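Local coordinates for protein acetyltransferase, GNAT family (Streptococcus pneumoniae, PDB 2ATR) that is of unknown specific function but, as a GNAT-family acetyltransferase, probably transfers an acetyl group from acetyl-coenzyme A to an acceptor not yet identified, at residues L42-A47 and V54-L59; L72-S77 and S85-E90. All coordinates share one frame; numbering follows the deposited sequence.

Contact 1: residues L42-A47 and V54-L59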
ATOM      1  N   LEU A  42       7.713   4.376   6.264  1.00 31.77           N
ATOM      2  CA  LEU A  42       7.215   4.572   7.624  1.00 31.42           C
ATOM      3  C   LEU A  42       6.939   3.201   8.255  1.00 31.03           C
ATOM      4  O   LEU A  42       7.285   2.958   9.418  1.00 28.28           O
ATOM      5  CB  LEU A  42       5.922   5.393   7.609  1.00 30.73           C
ATOM      6  CG  LEU A  42       5.999   6.900   7.368  1.00 33.23           C
ATOM      7  CD1 LEU A  42       4.589   7.392   7.064  1.00 30.52           C
ATOM      8  CD2 LEU A  42       6.574   7.636   8.616  1.00 30.00           C
ATOM      9  N   VAL A  43       6.319   2.329   7.478  1.00 29.57           N
ATOM     10  CA  VAL A  43       5.853   1.048   7.965  1.00 29.62           C
ATOM     11  C   VAL A  43       5.651   0.074   6.814  1.00 30.18           C
ATOM     12  O   VAL A  43       5.254   0.470   5.726  1.00 26.59           O
ATOM     13  CB  VAL A  43       4.561   1.189   8.800  1.00 31.25           C
ATOM     14  CG1 VAL A  43       3.327   1.012   7.964  1.00 27.03           C
ATOM     15  CG2 VAL A  43       4.569   0.247   9.956  1.00 32.61           C
ATOM     16  N   ILE A  44       5.931  -1.198   7.073  1.00 20.00           N
ATOM     17  CA  ILE A  44       5.555  -2.291   6.181  1.00 20.00           C
ATOM     18  C   ILE A  44       4.910  -3.436   6.940  1.00 20.00           C
ATOM     19  O   ILE A  44       5.437  -3.878   7.939  1.00 29.97           O
ATOM     20  CB  ILE A  44       6.769  -2.796   5.395  1.00 20.00           C
ATOM     21  CG1 ILE A  44       7.347  -1.694   4.522  1.00 20.00           C
ATOM     22  CG2 ILE A  44       6.407  -4.002   4.567  1.00 20.00           C
ATOM     23  CD1 ILE A  44       8.765  -1.915   4.150  1.00 20.00           C
ATOM     24  N   TYR A  45       3.772  -3.902   6.454  1.00 27.80           N
ATOM     25  CA  TYR A  45       3.172  -5.147   6.920  1.00 27.86           C
ATOM     26  C   TYR A  45       3.147  -6.179   5.792  1.00 28.63           C
ATOM     27  O   TYR A  45       2.940  -5.824   4.644  1.00 24.52           O
ATOM     28  CB  TYR A  45       1.749  -4.906   7.444  1.00 28.33           C
ATOM     29  CG  TYR A  45       1.672  -4.184   8.779  1.00 30.01           C
ATOM     30  CD1 TYR A  45       1.283  -4.848   9.923  1.00 30.98           C
ATOM     31  CD2 TYR A  45       1.987  -2.847   8.885  1.00 26.56           C
ATOM     32  CE1 TYR A  45       1.221  -4.208  11.118  1.00 32.11           C
ATOM     33  CE2 TYR A  45       1.928  -2.200  10.071  1.00 27.73           C
ATOM     34  CZ  TYR A  45       1.545  -2.880  11.192  1.00 33.08           C
ATOM     35  OH  TYR A  45       1.476  -2.224  12.387  1.00 34.76           O
ATOM     36  N   LEU A  46       3.355  -7.448   6.131  1.00 26.21           N
ATOM     37  CA  LEU A  46       3.180  -8.536   5.160  1.00 27.75           C
ATOM     38  C   LEU A  46       1.977  -9.377   5.516  1.00 27.76           C
ATOM     39  O   LEU A  46       1.620  -9.474   6.704  1.00 29.82           O
ATOM     40  CB  LEU A  46       4.409  -9.443   5.087  1.00 26.42           C
ATOM     41  CG  LEU A  46       5.704  -8.709   4.796  1.00 28.64           C
ATOM     42  CD1 LEU A  46       6.833  -9.736   4.755  1.00 31.64           C
ATOM     43  CD2 LEU A  46       5.578  -7.947   3.442  1.00 27.14           C
ATOM     44  N   ALA A  47       1.347  -9.951   4.486  1.00 26.31           N
ATOM     45  CA  ALA A  47       0.332 -10.968   4.631  1.00 26.94           C
ATOM     46  C   ALA A  47       1.001 -12.314   4.352  1.00 28.22           C
ATOM     47  O   ALA A  47       1.730 -12.450   3.344  1.00 26.34           O
ATOM     48  CB  ALA A  47      -0.788 -10.737   3.640  1.00 27.50           C
ATOM     49  N   VAL A  54       2.264 -13.474   0.805  1.00 30.25           N
ATOM     50  CA  VAL A  54       1.188 -13.364  -0.201  1.00 30.37           C
ATOM     51  C   VAL A  54       0.688 -11.896  -0.401  1.00 30.38           C
ATOM     52  O   VAL A  54      -0.091 -11.627  -1.282  1.00 31.47           O
ATOM     53  CB  VAL A  54       0.038 -14.459  -0.037  1.00 29.21           C
ATOM     54  CG1 VAL A  54       0.680 -15.875   0.092  1.00 28.66           C
ATOM     55  CG2 VAL A  54      -0.962 -14.229   1.149  1.00 28.45           C
ATOM     56  N   GLY A  55       1.163 -10.963   0.419  1.00 29.98           N
ATOM     57  CA  GLY A  55       0.603  -9.592   0.379  1.00 28.81           C
ATOM     58  C   GLY A  55       1.542  -8.674   1.085  1.00 29.09           C
ATOM     59  O   GLY A  55       2.339  -9.135   1.919  1.00 27.83           O
ATOM     60  N   LEU A  56       1.506  -7.382   0.712  1.00 27.31           N
ATOM     61  CA  LEU A  56       2.345  -6.368   1.320  1.00 27.38           C
ATOM     62  C   LEU A  56       1.571  -5.027   1.344  1.00 26.20           C
ATOM     63  O   LEU A  56       0.778  -4.753   0.446  1.00 24.49           O
ATOM     64  CB  LEU A  56       3.688  -6.235   0.550  1.00 27.29           C
ATOM     65  CG  LEU A  56       4.682  -5.088   0.803  1.00 30.79           C
ATOM     66  CD1 LEU A  56       6.133  -5.501   0.453  1.00 27.09           C
ATOM     67  CD2 LEU A  56       4.249  -3.810  -0.008  1.00 27.19           C
ATOM     68  N   ILE A  57       1.782  -4.243   2.385  1.00 25.37           N
ATOM     69  CA  ILE A  57       1.378  -2.802   2.378  1.00 25.79           C
ATOM     70  C   ILE A  57       2.597  -2.013   2.794  1.00 26.36           C
ATOM     71  O   ILE A  57       3.370  -2.470   3.633  1.00 26.00           O
ATOM     72  CB  ILE A  57       0.105  -2.468   3.220  1.00 26.32           C
ATOM     73  CG1 ILE A  57      -0.339  -0.950   3.050  1.00 21.75           C
ATOM     74  CG2 ILE A  57       0.356  -2.825   4.712  1.00 23.00           C
ATOM     75  CD1 ILE A  57      -1.767  -0.683   3.672  1.00 23.59           C
ATOM     76  N   ARG A  58       2.819  -0.870   2.149  1.00 25.58           N
ATOM     77  CA  ARG A  58       3.937  -0.019   2.444  1.00 25.89           C
ATOM     78  C   ARG A  58       3.464   1.450   2.476  1.00 26.63           C
ATOM     79  O   ARG A  58       2.910   2.004   1.504  1.00 26.26           O
ATOM     80  CB  ARG A  58       5.039  -0.182   1.389  1.00 26.19           C
ATOM     81  CG  ARG A  58       6.304   0.521   1.678  1.00 28.72           C
ATOM     82  CD  ARG A  58       7.433   0.039   0.767  1.00 24.73           C
ATOM     83  NE  ARG A  58       7.368   0.583  -0.598  1.00 23.68           N
ATOM     84  CZ  ARG A  58       7.813   1.771  -0.993  1.00 24.56           C
ATOM     85  NH1 ARG A  58       8.272   2.694  -0.134  1.00 22.41           N
ATOM     86  NH2 ARG A  58       7.753   2.073  -2.274  1.00 25.81           N
ATOM     87  N   LEU A  59       3.672   2.072   3.623  1.00 27.13           N
ATOM     88  CA  LEU A  59       3.295   3.485   3.810  1.00 26.52           C
ATOM     89  C   LEU A  59       4.519   4.340   3.826  1.00 24.94           C
ATOM     90  O   LEU A  59       5.555   3.911   4.311  1.00 26.69           O
ATOM     91  CB  LEU A  59       2.546   3.656   5.124  1.00 25.67           C
ATOM     92  CG  LEU A  59       1.336   2.806   5.479  1.00 27.06           C
ATOM     93  CD1 LEU A  59       0.764   3.363   6.761  1.00 27.70           C
ATOM     94  CD2 LEU A  59       0.308   2.811   4.404  1.00 24.86           C
TER
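Strands 43-47 and 54-59 run antiparallel, 166° apart in direction, and show how a hairpin combines regular backbone pairing with two differently furnished faces. Tyr45 and Ile57 form a hydrogen-bonded pair: Ile57 N reaches Tyr45 O at 3.0 Å in the carbonyl plane, while Tyr45 N returns a bond to Ile57 O. Val43 and Leu59 belong to the same class, Leu59 N lying nearly along the C=O axis of Val43. Beside that bond, Val43 CG1 leans on Leu59 CG at 3.7 Å, both side chains pointing the same way. Tyr45 CB touches Ile57 CG2 on this face, but the ring leads away and its OH is hydrogen-bonded to Asn94.

The other face carries Ile44, Leu46, Leu56 and Arg58. Arg58 starts with CG anti to the backbone N (chi1 -173°), and its aliphatic stem runs alongside Ile44: CB lies 4.2 Å from Ile44 CG1, CG closes to 3.8 Å of that same carbon, and CD comes to 4.1 Å of Ile44 CD1. The chain then bends at chi3 (77°), leaving Ile44 behind. NE forms a salt bridge with Asp71, and NH1 is hydrogen-bonded to Ser41, so the guanidinium is gripped through both NE and NH1, and the carboxylate of Asp71 probably balances its charge. Leu46 CD2 meanwhile packs against Leu56 CB.

Regularity breaks at Ala47, whose O accepts Val54 N at 2.8 Å and, weakly, Gly55 N. Because Gly55 has no side chain, Ala47 CB can settle 3.7 Å from Gly55 CA. With Val54 and Gly55 both facing Ala47, this is a classic beta bulge, set in the antiparallel hairpin of strands 43-49 and 52-61 that forms part of the central sheet of the GNAT fold.

Contact 2: residues L72-S77 and S85-E90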
ATOM      1  N   LEU A  72       0.131  -1.357  -2.098  1.00 26.50           N
ATOM      2  CA  LEU A  72      -0.774  -2.343  -1.538  1.00 26.29           C
ATOM      3  C   LEU A  72      -0.903  -3.503  -2.536  1.00 27.97           C
ATOM      4  O   LEU A  72      -1.469  -3.338  -3.638  1.00 26.37           O
ATOM      5  CB  LEU A  72      -2.152  -1.763  -1.249  1.00 26.38           C
ATOM      6  CG  LEU A  72      -3.200  -2.695  -0.624  1.00 26.88           C
ATOM      7  CD1 LEU A  72      -2.690  -3.262   0.723  1.00 23.75           C
ATOM      8  CD2 LEU A  72      -4.550  -1.992  -0.416  1.00 27.26           C
ATOM      9  N   ILE A  73      -0.378  -4.658  -2.159  1.00 27.48           N
ATOM     10  CA  ILE A  73      -0.306  -5.785  -3.096  1.00 29.55           C
ATOM     11  C   ILE A  73      -0.832  -7.008  -2.401  1.00 30.24           C
ATOM     12  O   ILE A  73      -0.420  -7.291  -1.276  1.00 30.76           O
ATOM     13  CB  ILE A  73       1.147  -6.083  -3.569  1.00 29.34           C
ATOM     14  CG1 ILE A  73       1.734  -4.879  -4.292  1.00 32.73           C
ATOM     15  CG2 ILE A  73       1.176  -7.312  -4.494  1.00 31.40           C
ATOM     16  CD1 ILE A  73       3.195  -4.970  -4.545  1.00 31.95           C
ATOM     17  N   VAL A  74      -1.784  -7.687  -3.035  1.00 30.55           N
ATOM     18  CA  VAL A  74      -2.108  -9.071  -2.712  1.00 30.91           C
ATOM     19  C   VAL A  74      -1.902  -9.906  -4.014  1.00 32.04           C
ATOM     20  O   VAL A  74      -2.219  -9.441  -5.137  1.00 30.97           O
ATOM     21  CB  VAL A  74      -3.531  -9.241  -2.191  1.00 30.16           C
ATOM     22  CG1 VAL A  74      -3.788 -10.719  -1.795  1.00 31.12           C
ATOM     23  CG2 VAL A  74      -3.781  -8.364  -0.983  1.00 32.95           C
ATOM     24  N   LEU A  75      -1.310 -11.095  -3.877  1.00 31.98           N
ATOM     25  CA  LEU A  75      -1.291 -12.042  -5.030  1.00 33.23           C
ATOM     26  C   LEU A  75      -2.678 -12.215  -5.580  1.00 33.85           C
ATOM     27  O   LEU A  75      -3.633 -12.499  -4.816  1.00 33.05           O
ATOM     28  CB  LEU A  75      -0.709 -13.411  -4.668  1.00 32.87           C
ATOM     29  CG  LEU A  75       0.759 -13.406  -4.307  1.00 33.87           C
ATOM     30  CD1 LEU A  75       1.186 -14.812  -3.736  1.00 33.05           C
ATOM     31  CD2 LEU A  75       1.660 -12.964  -5.516  1.00 33.83           C
ATOM     32  N   PRO A  76      -2.817 -11.979  -6.914  1.00 36.15           N
ATOM     33  CA  PRO A  76      -4.094 -11.951  -7.580  1.00 37.76           C
ATOM     34  C   PRO A  76      -4.742 -13.269  -7.440  1.00 39.62           C
ATOM     35  O   PRO A  76      -5.906 -13.389  -7.746  1.00 40.84           O
ATOM     36  CB  PRO A  76      -3.735 -11.657  -9.060  1.00 36.67           C
ATOM     37  CG  PRO A  76      -2.435 -10.963  -8.983  1.00 38.72           C
ATOM     38  CD  PRO A  76      -1.713 -11.665  -7.853  1.00 35.94           C
ATOM     39  N   SER A  77      -3.996 -14.259  -6.932  1.00 42.05           N
ATOM     40  CA  SER A  77      -4.552 -15.598  -6.746  1.00 42.20           C
ATOM     41  C   SER A  77      -5.323 -15.739  -5.416  1.00 43.15           C
ATOM     42  O   SER A  77      -6.238 -16.566  -5.338  1.00 44.12           O
ATOM     43  CB  SER A  77      -3.516 -16.727  -7.034  1.00 41.19           C
ATOM     44  OG  SER A  77      -2.238 -16.487  -6.513  1.00 38.97           O
ATOM     45  N   SER A  85      -7.961  -5.540   3.195  1.00 30.90           N
ATOM     46  CA  SER A  85      -8.558  -4.840   4.366  1.00 31.61           C
ATOM     47  C   SER A  85      -7.739  -4.936   5.621  1.00 30.83           C
ATOM     48  O   SER A  85      -7.552  -3.958   6.346  1.00 29.49           O
ATOM     49  CB  SER A  85      -9.908  -5.419   4.768  1.00 31.66           C
ATOM     50  OG  SER A  85     -10.888  -5.058   3.853  1.00 40.15           O
ATOM     51  N   SER A  86      -7.332  -6.169   5.913  1.00 30.48           N
ATOM     52  CA  SER A  86      -6.494  -6.464   7.035  1.00 31.17           C
ATOM     53  C   SER A  86      -5.223  -5.669   6.985  1.00 29.60           C
ATOM     54  O   SER A  86      -4.873  -5.057   7.973  1.00 29.53           O
ATOM     55  CB  SER A  86      -6.189  -7.979   7.056  1.00 31.04           C
ATOM     56  OG  SER A  86      -7.420  -8.654   7.171  1.00 39.16           O
ATOM     57  N   LEU A  87      -4.540  -5.696   5.831  1.00 27.91           N
ATOM     58  CA  LEU A  87      -3.279  -4.942   5.631  1.00 27.32           C
ATOM     59  C   LEU A  87      -3.466  -3.408   5.914  1.00 26.89           C
ATOM     60  O   LEU A  87      -2.703  -2.797   6.677  1.00 25.95           O
ATOM     61  CB  LEU A  87      -2.747  -5.173   4.224  1.00 26.86           C
ATOM     62  CG  LEU A  87      -2.081  -6.555   3.965  1.00 26.06           C
ATOM     63  CD1 LEU A  87      -1.757  -6.655   2.451  1.00 23.33           C
ATOM     64  CD2 LEU A  87      -0.804  -6.685   4.804  1.00 21.40           C
HETATM   65  N   MSE A  88      -4.521  -2.867   5.325  1.00 26.52           N
HETATM   66  CA  MSE A  88      -4.934  -1.467   5.482  1.00 28.01           C
HETATM   67  C   MSE A  88      -5.241  -1.119   6.957  1.00 28.89           C
HETATM   68  O   MSE A  88      -4.737  -0.135   7.509  1.00 29.52           O
HETATM   69  CB  MSE A  88      -6.147  -1.193   4.545  1.00 26.30           C
HETATM   70  CG  MSE A  88      -5.763  -0.957   3.027  1.00 28.16           C
HETATM   71 SE   MSE A  88      -4.962   0.640   2.643  1.00 24.72          SE
HETATM   72  CE  MSE A  88      -6.449   1.691   2.772  1.00 29.89           C
ATOM     73  N   LYS A  89      -6.061  -1.935   7.605  1.00 30.65           N
ATOM     74  CA  LYS A  89      -6.443  -1.668   9.015  1.00 31.98           C
ATOM     75  C   LYS A  89      -5.272  -1.726   9.974  1.00 31.96           C
ATOM     76  O   LYS A  89      -5.122  -0.807  10.803  1.00 32.47           O
ATOM     77  CB  LYS A  89      -7.622  -2.552   9.456  1.00 33.31           C
ATOM     78  CG  LYS A  89      -8.917  -2.253   8.683  1.00 35.78           C
ATOM     79  CD  LYS A  89     -10.026  -3.310   8.962  1.00 41.08           C
ATOM     80  CE  LYS A  89     -11.240  -3.091   8.115  1.00 45.06           C
ATOM     81  NZ  LYS A  89     -11.746  -1.666   8.150  1.00 49.13           N
ATOM     82  N   GLU A  90      -4.390  -2.717   9.829  1.00 31.28           N
ATOM     83  CA  GLU A  90      -3.155  -2.750  10.667  1.00 32.43           C
ATOM     84  C   GLU A  90      -2.142  -1.637  10.408  1.00 31.48           C
ATOM     85  O   GLU A  90      -1.609  -1.035  11.365  1.00 29.73           O
ATOM     86  CB  GLU A  90      -2.420  -4.085  10.599  1.00 32.55           C
ATOM     87  CG  GLU A  90      -3.264  -5.292  11.043  1.00 40.53           C
ATOM     88  CD  GLU A  90      -3.794  -5.158  12.480  1.00 46.31           C
ATOM     89  OE1 GLU A  90      -3.062  -4.634  13.349  1.00 46.55           O
ATOM     90  OE2 GLU A  90      -4.959  -5.562  12.729  1.00 49.81           O
TER
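The beta-alpha-beta unit formed by strand 66-74, helix 83-92 and strand 100-102 is a core element of the GNAT fold, and this contact packs its helix onto its first strand. The short strand and helix axes approach to 9.6 Å and run at 147° to each other. Leu72 does most of the work. Its CG stands anti to the backbone N (chi1 -179°), and chi2 (58°) turns the two methyls to successive helix residues. Leu72 CD1 meets Leu87 CD1 at 3.9 Å, the two side chains crossing obliquely. Leu72 CD2 instead reaches Met88, a selenomethionine, lying 3.8 Å from Met88 CG and 4.1 Å from Met88 SE; here the side chains cross at about a right angle, the Met88 chain being folded at chi2 and chi3. Further along the strand, Val74 CG2 touches Leu87 CD1 more loosely, at 4.3 Å. Phe114 of helix 109-117 packs on both Leu72 and Met88. The Q-x-x-G-x-G pattern running from Gln79 through Gly82 into the start of helix 83-92 binds, in relatives, the coenzyme A pyrophosphate. No hydrogen bond joins the two segments, so the helix is seated here by the shape and apolar character of its side chains.

In the fold
From the N terminus, the chain enters contact 1 through strand 43-49, turns, and comes back along strand 52-61, closing a short hairpin loop. It then passes into strand 66-74, and contact 2 closes a second loop where helix 83-92 packs back on that strand. The two loops follow in series, neither enclosing nor crossing the other. They share one sheet: strands 52-61 and 66-74 are neighbours, with Leu56 N probably hydrogen-bonded to Ile73 O at 2.8 Å. Across the layers, Ile57 CD1 packs against Met88 SE at 3.6 Å. Hairpin, next strand and covering helix thus form one continuous body.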